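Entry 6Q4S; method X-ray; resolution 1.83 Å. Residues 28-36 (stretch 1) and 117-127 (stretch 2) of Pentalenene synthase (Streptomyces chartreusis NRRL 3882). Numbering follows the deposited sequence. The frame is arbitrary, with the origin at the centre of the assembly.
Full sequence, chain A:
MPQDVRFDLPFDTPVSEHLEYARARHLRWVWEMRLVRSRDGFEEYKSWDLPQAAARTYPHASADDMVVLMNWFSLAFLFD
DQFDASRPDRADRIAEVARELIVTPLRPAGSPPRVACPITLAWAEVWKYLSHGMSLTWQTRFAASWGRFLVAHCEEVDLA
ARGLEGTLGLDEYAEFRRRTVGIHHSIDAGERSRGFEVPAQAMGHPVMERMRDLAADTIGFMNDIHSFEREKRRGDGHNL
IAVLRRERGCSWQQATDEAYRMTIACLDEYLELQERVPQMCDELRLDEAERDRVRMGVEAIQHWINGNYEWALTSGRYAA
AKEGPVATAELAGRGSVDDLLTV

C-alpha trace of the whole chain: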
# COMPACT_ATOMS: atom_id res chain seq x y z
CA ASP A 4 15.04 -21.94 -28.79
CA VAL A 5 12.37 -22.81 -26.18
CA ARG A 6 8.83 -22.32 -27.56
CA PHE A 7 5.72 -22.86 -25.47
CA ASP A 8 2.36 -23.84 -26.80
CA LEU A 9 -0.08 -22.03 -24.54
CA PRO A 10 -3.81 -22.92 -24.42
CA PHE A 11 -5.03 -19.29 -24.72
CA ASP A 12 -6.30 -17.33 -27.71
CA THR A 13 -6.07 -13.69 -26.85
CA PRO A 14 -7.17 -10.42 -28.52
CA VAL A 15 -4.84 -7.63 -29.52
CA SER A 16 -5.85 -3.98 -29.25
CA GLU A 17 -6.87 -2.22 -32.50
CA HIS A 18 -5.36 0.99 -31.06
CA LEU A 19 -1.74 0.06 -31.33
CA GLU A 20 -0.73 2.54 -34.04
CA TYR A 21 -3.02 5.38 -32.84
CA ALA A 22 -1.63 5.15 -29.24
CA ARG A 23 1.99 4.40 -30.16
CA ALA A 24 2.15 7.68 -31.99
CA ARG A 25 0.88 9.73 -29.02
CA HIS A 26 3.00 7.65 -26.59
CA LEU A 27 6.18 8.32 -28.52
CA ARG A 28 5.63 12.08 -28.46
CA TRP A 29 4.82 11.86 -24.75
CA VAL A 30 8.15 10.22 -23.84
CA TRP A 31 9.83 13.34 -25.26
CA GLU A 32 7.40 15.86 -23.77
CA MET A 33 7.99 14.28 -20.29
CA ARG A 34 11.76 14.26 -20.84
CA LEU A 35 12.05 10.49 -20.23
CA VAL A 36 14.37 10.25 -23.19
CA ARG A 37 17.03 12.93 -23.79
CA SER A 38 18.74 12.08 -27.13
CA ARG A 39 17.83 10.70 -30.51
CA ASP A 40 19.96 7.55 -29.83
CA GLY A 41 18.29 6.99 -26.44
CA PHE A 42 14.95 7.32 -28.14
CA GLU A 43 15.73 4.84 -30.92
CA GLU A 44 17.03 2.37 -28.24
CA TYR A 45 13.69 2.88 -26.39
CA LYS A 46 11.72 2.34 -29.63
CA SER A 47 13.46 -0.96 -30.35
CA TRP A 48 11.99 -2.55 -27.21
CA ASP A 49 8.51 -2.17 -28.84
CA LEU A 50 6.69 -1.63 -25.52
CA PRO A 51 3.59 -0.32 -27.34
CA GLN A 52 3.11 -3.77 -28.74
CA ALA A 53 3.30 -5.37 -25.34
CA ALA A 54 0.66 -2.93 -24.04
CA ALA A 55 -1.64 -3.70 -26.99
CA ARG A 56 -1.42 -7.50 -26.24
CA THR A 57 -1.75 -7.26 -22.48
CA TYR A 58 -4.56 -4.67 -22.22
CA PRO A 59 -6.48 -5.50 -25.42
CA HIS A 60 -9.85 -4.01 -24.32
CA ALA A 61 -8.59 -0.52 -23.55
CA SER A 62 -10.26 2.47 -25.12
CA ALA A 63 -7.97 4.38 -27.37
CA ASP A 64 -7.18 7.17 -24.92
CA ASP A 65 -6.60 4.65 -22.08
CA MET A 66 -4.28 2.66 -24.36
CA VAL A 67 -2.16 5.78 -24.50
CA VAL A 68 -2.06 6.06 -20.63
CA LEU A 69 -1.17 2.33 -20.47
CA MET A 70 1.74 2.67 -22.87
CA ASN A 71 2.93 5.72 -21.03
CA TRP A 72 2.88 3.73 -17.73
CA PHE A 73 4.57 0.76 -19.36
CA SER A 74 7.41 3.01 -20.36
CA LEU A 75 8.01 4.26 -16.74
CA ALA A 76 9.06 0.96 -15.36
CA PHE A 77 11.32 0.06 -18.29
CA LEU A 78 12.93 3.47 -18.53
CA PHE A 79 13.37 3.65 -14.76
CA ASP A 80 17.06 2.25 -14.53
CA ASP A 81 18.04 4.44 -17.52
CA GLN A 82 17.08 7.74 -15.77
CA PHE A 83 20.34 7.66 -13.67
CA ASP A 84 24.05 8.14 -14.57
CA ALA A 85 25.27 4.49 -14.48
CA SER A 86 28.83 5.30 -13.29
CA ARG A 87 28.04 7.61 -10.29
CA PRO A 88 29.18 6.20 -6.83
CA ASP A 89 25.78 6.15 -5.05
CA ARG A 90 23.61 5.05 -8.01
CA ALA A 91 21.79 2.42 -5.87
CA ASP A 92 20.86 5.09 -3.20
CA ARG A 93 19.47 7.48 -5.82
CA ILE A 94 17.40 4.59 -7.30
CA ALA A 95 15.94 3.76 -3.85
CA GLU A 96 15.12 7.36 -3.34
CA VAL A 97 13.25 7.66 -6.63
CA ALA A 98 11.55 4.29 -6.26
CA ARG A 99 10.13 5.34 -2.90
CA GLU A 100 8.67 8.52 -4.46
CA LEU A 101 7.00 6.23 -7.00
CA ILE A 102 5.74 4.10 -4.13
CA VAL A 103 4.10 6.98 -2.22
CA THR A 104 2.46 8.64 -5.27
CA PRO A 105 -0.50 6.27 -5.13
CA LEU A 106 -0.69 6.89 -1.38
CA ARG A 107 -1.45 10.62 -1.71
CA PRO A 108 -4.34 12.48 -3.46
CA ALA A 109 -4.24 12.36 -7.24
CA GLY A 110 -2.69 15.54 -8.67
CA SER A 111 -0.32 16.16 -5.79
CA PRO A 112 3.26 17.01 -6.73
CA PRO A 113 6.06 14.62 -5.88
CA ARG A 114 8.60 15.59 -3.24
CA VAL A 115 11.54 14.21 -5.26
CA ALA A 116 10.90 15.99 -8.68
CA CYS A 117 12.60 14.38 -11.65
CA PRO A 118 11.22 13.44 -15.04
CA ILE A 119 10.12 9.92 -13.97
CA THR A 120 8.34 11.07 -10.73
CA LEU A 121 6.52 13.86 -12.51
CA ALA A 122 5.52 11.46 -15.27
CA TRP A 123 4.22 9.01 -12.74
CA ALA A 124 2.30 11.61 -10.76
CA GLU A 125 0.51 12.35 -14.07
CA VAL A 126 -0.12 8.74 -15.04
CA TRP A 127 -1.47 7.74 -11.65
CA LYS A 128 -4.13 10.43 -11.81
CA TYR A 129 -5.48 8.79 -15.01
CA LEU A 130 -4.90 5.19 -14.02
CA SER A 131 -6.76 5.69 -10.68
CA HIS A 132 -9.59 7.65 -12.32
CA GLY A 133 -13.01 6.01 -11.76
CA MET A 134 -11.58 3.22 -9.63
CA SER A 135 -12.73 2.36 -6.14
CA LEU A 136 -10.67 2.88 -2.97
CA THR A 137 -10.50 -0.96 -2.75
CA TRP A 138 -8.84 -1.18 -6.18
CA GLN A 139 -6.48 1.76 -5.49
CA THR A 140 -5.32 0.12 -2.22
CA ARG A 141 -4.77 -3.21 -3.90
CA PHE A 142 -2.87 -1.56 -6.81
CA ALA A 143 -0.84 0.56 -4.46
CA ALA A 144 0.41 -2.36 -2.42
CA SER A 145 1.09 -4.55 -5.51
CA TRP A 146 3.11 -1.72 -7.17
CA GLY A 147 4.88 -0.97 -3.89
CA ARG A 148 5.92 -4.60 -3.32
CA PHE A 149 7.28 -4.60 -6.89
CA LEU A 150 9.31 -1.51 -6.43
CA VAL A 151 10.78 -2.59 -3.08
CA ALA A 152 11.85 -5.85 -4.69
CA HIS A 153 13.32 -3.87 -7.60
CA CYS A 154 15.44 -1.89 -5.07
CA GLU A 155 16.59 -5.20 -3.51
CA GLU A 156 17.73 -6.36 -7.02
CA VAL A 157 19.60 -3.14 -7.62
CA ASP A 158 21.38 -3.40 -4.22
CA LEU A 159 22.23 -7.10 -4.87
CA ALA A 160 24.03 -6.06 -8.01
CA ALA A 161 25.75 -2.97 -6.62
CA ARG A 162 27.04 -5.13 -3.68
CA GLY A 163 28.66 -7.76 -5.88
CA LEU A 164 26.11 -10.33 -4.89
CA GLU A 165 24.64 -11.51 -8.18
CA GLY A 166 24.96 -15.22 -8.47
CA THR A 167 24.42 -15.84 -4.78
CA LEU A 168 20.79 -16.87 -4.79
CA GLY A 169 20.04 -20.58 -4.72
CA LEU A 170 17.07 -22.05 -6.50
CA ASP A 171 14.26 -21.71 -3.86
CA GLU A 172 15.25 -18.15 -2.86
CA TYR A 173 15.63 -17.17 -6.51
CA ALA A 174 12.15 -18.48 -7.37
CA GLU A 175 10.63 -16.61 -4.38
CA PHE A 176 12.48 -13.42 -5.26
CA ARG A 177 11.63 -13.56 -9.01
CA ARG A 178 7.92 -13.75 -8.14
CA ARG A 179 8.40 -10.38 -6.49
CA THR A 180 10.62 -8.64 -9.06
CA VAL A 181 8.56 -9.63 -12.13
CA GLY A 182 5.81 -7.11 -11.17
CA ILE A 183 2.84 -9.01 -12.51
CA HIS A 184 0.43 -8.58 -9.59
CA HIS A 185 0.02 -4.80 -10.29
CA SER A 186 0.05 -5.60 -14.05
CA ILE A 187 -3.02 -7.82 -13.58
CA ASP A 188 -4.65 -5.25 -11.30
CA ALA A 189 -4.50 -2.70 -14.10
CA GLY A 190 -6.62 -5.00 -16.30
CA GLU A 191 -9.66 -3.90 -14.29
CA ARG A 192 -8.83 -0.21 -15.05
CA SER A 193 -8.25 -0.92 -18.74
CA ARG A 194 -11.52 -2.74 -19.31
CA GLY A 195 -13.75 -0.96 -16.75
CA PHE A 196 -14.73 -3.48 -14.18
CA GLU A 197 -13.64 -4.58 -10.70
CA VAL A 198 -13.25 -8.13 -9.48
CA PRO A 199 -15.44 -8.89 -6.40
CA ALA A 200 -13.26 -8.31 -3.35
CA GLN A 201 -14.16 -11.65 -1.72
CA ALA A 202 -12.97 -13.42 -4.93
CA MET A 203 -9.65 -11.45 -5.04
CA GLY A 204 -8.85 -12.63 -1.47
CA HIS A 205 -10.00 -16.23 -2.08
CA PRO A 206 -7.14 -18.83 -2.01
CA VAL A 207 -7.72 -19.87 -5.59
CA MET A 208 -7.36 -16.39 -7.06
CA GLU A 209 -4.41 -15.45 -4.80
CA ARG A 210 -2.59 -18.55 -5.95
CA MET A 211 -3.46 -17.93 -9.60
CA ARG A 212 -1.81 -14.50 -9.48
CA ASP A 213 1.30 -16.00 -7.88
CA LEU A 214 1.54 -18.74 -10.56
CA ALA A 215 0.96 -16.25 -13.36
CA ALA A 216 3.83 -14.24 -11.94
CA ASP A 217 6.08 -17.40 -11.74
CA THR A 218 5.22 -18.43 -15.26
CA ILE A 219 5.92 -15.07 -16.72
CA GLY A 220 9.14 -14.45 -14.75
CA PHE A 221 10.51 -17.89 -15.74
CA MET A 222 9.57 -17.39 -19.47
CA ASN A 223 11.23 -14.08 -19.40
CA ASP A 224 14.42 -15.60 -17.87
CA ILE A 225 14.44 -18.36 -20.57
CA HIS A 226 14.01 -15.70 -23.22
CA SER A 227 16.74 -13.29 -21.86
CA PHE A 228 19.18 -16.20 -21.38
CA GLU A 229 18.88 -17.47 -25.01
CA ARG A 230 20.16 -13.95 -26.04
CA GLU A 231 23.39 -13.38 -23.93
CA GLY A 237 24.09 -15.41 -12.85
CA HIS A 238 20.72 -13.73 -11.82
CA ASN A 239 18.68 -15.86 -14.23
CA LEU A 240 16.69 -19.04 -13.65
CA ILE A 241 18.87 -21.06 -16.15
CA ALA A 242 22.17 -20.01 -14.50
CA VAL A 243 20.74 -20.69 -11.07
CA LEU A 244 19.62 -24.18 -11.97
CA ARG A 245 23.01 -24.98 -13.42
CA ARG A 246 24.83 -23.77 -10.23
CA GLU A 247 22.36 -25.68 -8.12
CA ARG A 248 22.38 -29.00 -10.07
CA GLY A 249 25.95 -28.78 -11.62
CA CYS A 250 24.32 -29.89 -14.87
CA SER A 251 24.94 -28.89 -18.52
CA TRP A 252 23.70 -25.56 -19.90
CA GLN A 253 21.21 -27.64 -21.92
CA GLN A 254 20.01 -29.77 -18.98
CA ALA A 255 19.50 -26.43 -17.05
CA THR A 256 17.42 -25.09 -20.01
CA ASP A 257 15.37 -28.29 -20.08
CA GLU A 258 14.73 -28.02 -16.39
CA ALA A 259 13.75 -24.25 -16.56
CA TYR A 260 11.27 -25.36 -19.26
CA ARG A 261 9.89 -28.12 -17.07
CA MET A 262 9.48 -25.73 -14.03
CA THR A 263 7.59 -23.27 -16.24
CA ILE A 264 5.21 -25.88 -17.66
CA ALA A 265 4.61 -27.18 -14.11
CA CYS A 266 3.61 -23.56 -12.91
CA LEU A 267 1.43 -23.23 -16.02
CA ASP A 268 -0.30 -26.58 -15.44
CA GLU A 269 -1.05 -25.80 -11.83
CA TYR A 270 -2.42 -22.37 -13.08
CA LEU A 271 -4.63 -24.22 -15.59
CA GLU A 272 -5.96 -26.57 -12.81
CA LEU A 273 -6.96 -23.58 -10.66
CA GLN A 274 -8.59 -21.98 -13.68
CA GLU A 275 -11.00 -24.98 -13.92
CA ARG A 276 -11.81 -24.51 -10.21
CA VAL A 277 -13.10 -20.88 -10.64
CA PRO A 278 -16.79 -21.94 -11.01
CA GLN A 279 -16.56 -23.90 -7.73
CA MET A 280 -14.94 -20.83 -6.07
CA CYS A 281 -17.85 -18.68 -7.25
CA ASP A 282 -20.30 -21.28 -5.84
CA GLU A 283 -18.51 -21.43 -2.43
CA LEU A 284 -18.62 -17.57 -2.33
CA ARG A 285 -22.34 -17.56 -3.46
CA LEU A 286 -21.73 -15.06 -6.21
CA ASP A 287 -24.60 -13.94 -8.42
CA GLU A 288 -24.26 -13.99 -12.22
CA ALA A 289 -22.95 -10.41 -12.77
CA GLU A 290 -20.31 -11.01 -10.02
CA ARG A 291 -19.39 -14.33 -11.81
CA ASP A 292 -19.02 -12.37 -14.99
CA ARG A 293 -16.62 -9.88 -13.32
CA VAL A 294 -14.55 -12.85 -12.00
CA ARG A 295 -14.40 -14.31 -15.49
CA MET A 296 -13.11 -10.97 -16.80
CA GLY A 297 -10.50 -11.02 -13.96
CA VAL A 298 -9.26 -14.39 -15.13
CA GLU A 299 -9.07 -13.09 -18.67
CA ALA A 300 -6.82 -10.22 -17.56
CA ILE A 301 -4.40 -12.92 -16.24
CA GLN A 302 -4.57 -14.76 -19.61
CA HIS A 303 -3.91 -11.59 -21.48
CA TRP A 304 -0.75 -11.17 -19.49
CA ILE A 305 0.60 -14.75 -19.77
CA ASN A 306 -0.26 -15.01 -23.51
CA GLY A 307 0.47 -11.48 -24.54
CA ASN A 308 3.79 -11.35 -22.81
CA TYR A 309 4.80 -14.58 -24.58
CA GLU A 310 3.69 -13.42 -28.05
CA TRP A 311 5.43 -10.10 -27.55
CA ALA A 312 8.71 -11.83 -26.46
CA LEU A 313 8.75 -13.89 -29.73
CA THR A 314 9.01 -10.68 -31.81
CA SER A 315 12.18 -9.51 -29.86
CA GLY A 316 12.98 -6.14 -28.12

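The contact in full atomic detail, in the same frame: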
# COMPACT_ATOMS: atom_id res chain seq x y z
N ARG A 28 5.50 10.64 -28.69
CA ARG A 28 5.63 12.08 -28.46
C ARG A 28 5.67 12.42 -26.97
O ARG A 28 6.44 13.29 -26.55
CB ARG A 28 4.45 12.79 -29.12
CG ARG A 28 4.81 13.02 -30.61
CD ARG A 28 3.59 12.94 -31.48
NE ARG A 28 2.72 13.99 -31.08
CZ ARG A 28 1.41 13.91 -31.03
NH1 ARG A 28 0.77 12.81 -31.38
NH2 ARG A 28 0.75 14.99 -30.61
N TRP A 29 4.85 11.70 -26.21
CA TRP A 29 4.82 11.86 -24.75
C TRP A 29 6.17 11.56 -24.09
O TRP A 29 6.59 12.30 -23.20
CB TRP A 29 3.70 11.02 -24.20
CG TRP A 29 3.49 11.10 -22.67
CD1 TRP A 29 2.63 11.95 -21.99
CD2 TRP A 29 4.07 10.25 -21.67
NE1 TRP A 29 2.66 11.67 -20.64
CE2 TRP A 29 3.51 10.62 -20.41
CE3 TRP A 29 4.98 9.20 -21.71
CZ2 TRP A 29 3.88 10.00 -19.20
CZ3 TRP A 29 5.37 8.57 -20.48
CH2 TRP A 29 4.82 8.99 -19.26
N VAL A 30 6.87 10.50 -24.49
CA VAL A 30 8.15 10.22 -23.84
C VAL A 30 9.13 11.39 -23.99
O VAL A 30 9.93 11.69 -23.07
CB VAL A 30 8.84 8.86 -24.16
CG1 VAL A 30 7.90 7.70 -23.90
CG2 VAL A 30 9.40 8.78 -25.54
N TRP A 31 9.08 12.05 -25.13
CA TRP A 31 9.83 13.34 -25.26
C TRP A 31 9.30 14.56 -24.48
O TRP A 31 10.04 15.32 -23.89
CB TRP A 31 9.89 13.74 -26.77
CG TRP A 31 10.87 12.98 -27.52
CD1 TRP A 31 10.64 11.91 -28.34
CD2 TRP A 31 12.25 13.25 -27.56
NE1 TRP A 31 11.83 11.50 -28.91
CE2 TRP A 31 12.83 12.30 -28.42
CE3 TRP A 31 13.07 14.17 -26.94
CZ2 TRP A 31 14.18 12.28 -28.68
CZ3 TRP A 31 14.45 14.13 -27.21
CH2 TRP A 31 14.97 13.20 -28.05
N GLU A 32 8.02 14.75 -24.49
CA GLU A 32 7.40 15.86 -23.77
C GLU A 32 7.74 15.72 -22.28
O GLU A 32 8.06 16.70 -21.63
CB GLU A 32 5.88 15.75 -23.96
CG GLU A 32 5.05 16.83 -23.29
CD GLU A 32 3.59 16.50 -23.11
OE1 GLU A 32 3.08 15.62 -23.82
OE2 GLU A 32 2.95 17.15 -22.24
N MET A 33 7.73 14.48 -21.76
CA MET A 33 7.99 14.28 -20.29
C MET A 33 9.46 14.13 -19.98
O MET A 33 9.85 13.90 -18.84
CB MET A 33 7.20 13.07 -19.79
CG MET A 33 5.73 13.15 -20.04
SD MET A 33 4.97 14.66 -19.43
CE MET A 33 5.04 14.25 -17.66
N ARG A 34 10.32 14.24 -21.00
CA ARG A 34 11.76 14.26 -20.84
C ARG A 34 12.31 12.95 -20.30
O ARG A 34 13.40 12.93 -19.73
CB ARG A 34 12.22 15.49 -20.02
CG ARG A 34 11.69 16.80 -20.56
CD ARG A 34 11.65 17.93 -19.55
NE ARG A 34 12.61 18.99 -19.86
CZ ARG A 34 12.55 19.85 -20.90
NH1 ARG A 34 11.57 19.82 -21.81
NH2 ARG A 34 13.52 20.76 -21.04
N LEU A 35 11.61 11.85 -20.60
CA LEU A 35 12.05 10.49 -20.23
C LEU A 35 13.16 9.98 -21.11
O LEU A 35 13.92 9.12 -20.69
CB LEU A 35 10.88 9.52 -20.27
CG LEU A 35 9.80 9.93 -19.26
CD1 LEU A 35 8.58 9.07 -19.41
CD2 LEU A 35 10.38 9.83 -17.84
N VAL A 36 13.22 10.45 -22.35
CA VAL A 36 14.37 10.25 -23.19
C VAL A 36 14.94 11.66 -23.47
O VAL A 36 14.18 12.68 -23.53
CB VAL A 36 14.06 9.48 -24.49
CG1 VAL A 36 13.37 8.16 -24.21
CG2 VAL A 36 13.22 10.31 -25.42
N CYS A 117 11.72 14.67 -10.54
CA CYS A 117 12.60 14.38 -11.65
C CYS A 117 11.67 13.93 -12.75
O CYS A 117 10.48 13.78 -12.49
CB CYS A 117 13.69 13.39 -11.24
SG CYS A 117 13.17 11.71 -10.86
N PRO A 118 12.17 13.76 -13.98
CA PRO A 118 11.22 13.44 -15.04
C PRO A 118 10.33 12.22 -14.73
O PRO A 118 9.11 12.28 -14.92
CB PRO A 118 12.15 13.15 -16.25
CG PRO A 118 13.34 14.02 -15.99
CD PRO A 118 13.53 14.00 -14.50
N ILE A 119 10.91 11.12 -14.26
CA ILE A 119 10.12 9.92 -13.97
C ILE A 119 9.02 10.13 -12.90
O ILE A 119 7.90 9.65 -13.06
CB ILE A 119 11.00 8.74 -13.64
CG1 ILE A 119 10.18 7.45 -13.71
CG2 ILE A 119 11.61 8.84 -12.25
CD1 ILE A 119 11.06 6.31 -14.15
N THR A 120 9.30 10.94 -11.85
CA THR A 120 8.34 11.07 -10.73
C THR A 120 7.22 11.98 -11.15
O THR A 120 6.07 11.74 -10.82
CB THR A 120 9.00 11.52 -9.42
OG1 THR A 120 9.65 12.81 -9.52
CG2 THR A 120 10.01 10.49 -8.99
N LEU A 121 7.55 13.00 -11.93
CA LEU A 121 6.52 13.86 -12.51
C LEU A 121 5.65 13.13 -13.50
O LEU A 121 4.44 13.33 -13.49
CB LEU A 121 7.18 15.08 -13.19
CG LEU A 121 7.91 16.00 -12.17
CD1 LEU A 121 8.97 16.83 -12.91
CD2 LEU A 121 6.96 16.89 -11.38
N ALA A 122 6.25 12.29 -14.33
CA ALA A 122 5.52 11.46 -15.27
C ALA A 122 4.59 10.55 -14.54
O ALA A 122 3.41 10.45 -14.90
CB ALA A 122 6.45 10.67 -16.16
N TRP A 123 5.09 9.88 -13.51
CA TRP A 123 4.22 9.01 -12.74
C TRP A 123 3.14 9.75 -11.99
O TRP A 123 2.01 9.28 -11.96
CB TRP A 123 5.06 8.11 -11.80
CG TRP A 123 4.31 7.16 -10.93
CD1 TRP A 123 4.50 7.04 -9.58
CD2 TRP A 123 3.28 6.20 -11.28
NE1 TRP A 123 3.69 6.04 -9.09
CE2 TRP A 123 2.92 5.52 -10.09
CE3 TRP A 123 2.64 5.83 -12.46
CZ2 TRP A 123 1.93 4.52 -10.04
CZ3 TRP A 123 1.65 4.83 -12.41
CH2 TRP A 123 1.29 4.20 -11.20
N ALA A 124 3.42 10.90 -11.39
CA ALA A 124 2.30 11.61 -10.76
C ALA A 124 1.16 11.87 -11.75
O ALA A 124 -0.05 11.79 -11.38
CB ALA A 124 2.74 12.89 -10.12
N GLU A 125 1.52 12.14 -13.01
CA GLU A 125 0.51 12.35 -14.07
C GLU A 125 -0.25 11.09 -14.38
O GLU A 125 -1.45 11.13 -14.33
CB GLU A 125 1.13 12.92 -15.37
CG GLU A 125 0.06 13.13 -16.46
CD GLU A 125 0.65 13.37 -17.85
OE1 GLU A 125 1.20 14.48 -18.01
OE2 GLU A 125 0.56 12.46 -18.73
N VAL A 126 0.47 9.99 -14.62
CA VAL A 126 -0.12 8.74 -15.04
C VAL A 126 -1.04 8.19 -14.01
O VAL A 126 -2.10 7.67 -14.36
CB VAL A 126 0.94 7.72 -15.51
CG1 VAL A 126 0.46 6.28 -15.62
CG2 VAL A 126 1.56 8.19 -16.81
N TRP A 127 -0.66 8.30 -12.74
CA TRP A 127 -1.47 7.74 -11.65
C TRP A 127 -2.83 8.42 -11.54
O TRP A 127 -3.81 7.78 -11.35
CB TRP A 127 -0.74 7.80 -10.29
CG TRP A 127 -1.65 7.46 -9.15
CD1 TRP A 127 -2.12 8.31 -8.21
CD2 TRP A 127 -2.25 6.20 -8.89
NE1 TRP A 127 -2.98 7.67 -7.35
CE2 TRP A 127 -3.07 6.36 -7.74
CE3 TRP A 127 -2.21 4.96 -9.51
CZ2 TRP A 127 -3.80 5.32 -7.20
CZ3 TRP A 127 -2.96 3.94 -8.98
CH2 TRP A 127 -3.70 4.12 -7.80
O HOH W 1 8.41 14.35 -16.71

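What anchors the indole of Trp29 against the second helix? Its CA-to-CB bond points toward the other stretch, and with chi1 in the t well the ring reaches Glu125, Ala122 and Val126. The indole N-H is the single polar group of this side chain, and it is satisfied: NE1 of Trp29 donates a hydrogen bond to OE2 of Glu125 at 2.9 Å, with an N-H...acceptor angle of 153°. The carboxylate oxygen lies at the ring edge, near the ring plane, where the N-H can point at it. Glu125 suits this place because its side chain, with chi1 and chi2 both t, is long enough to bring the acceptor to the indole. The six-membered part of the ring packs on carbon, with CH2 of Trp29 3.9 Å from CB of Ala122 and CZ2 of Trp29 3.8 Å from CG2 of Val126. Trp29 is buried, so the bond to Glu125 lets a polar nitrogen sit in a largely apolar setting.

How does Met33, which has the most surface covered by the other stretch, fill its place? All three of its chi angles are m, and the flexible thioether chain carries its terminal methyl to the helix, where CE of Met33 lies 3.7 Å from CA of Ala122 and 4.1 Å from CB of Ala122. CE of Met33 also lies 3.9 Å from OE1 of Glu125. The small side chain of Ala122 leaves its backbone open to this approach, while CB of Ala122 meets Trp29 and also lies 4.2 Å from CD1 of Leu35.

What does Pro118 contribute at the start of its helix? Its CA-to-CB bond points toward the first stretch just where that stretch turns out of its own helix. Arg34, with positive phi, closes that helix in a Schellman motif, and its CA is 5.9 Å from the CA of Pro118. CB of Pro118 lies 3.5 Å from O of Met33 and 3.7 Å from O of Arg34, while CD2 of Leu35 packs 4.1 Å from CB of Pro118. The compact proline ring fits this close backbone approach.

Is there a polar link at this end as well? One water bridges the two stretches, donating to O of Met33 at 2.6 Å and to O of Pro118 at 2.8 Å. The contact, which buries 382 Å² in all, thus combines one direct hydrogen bond and one water bridge with apolar packing centred on Ala122 and extending to Pro118 and Val126.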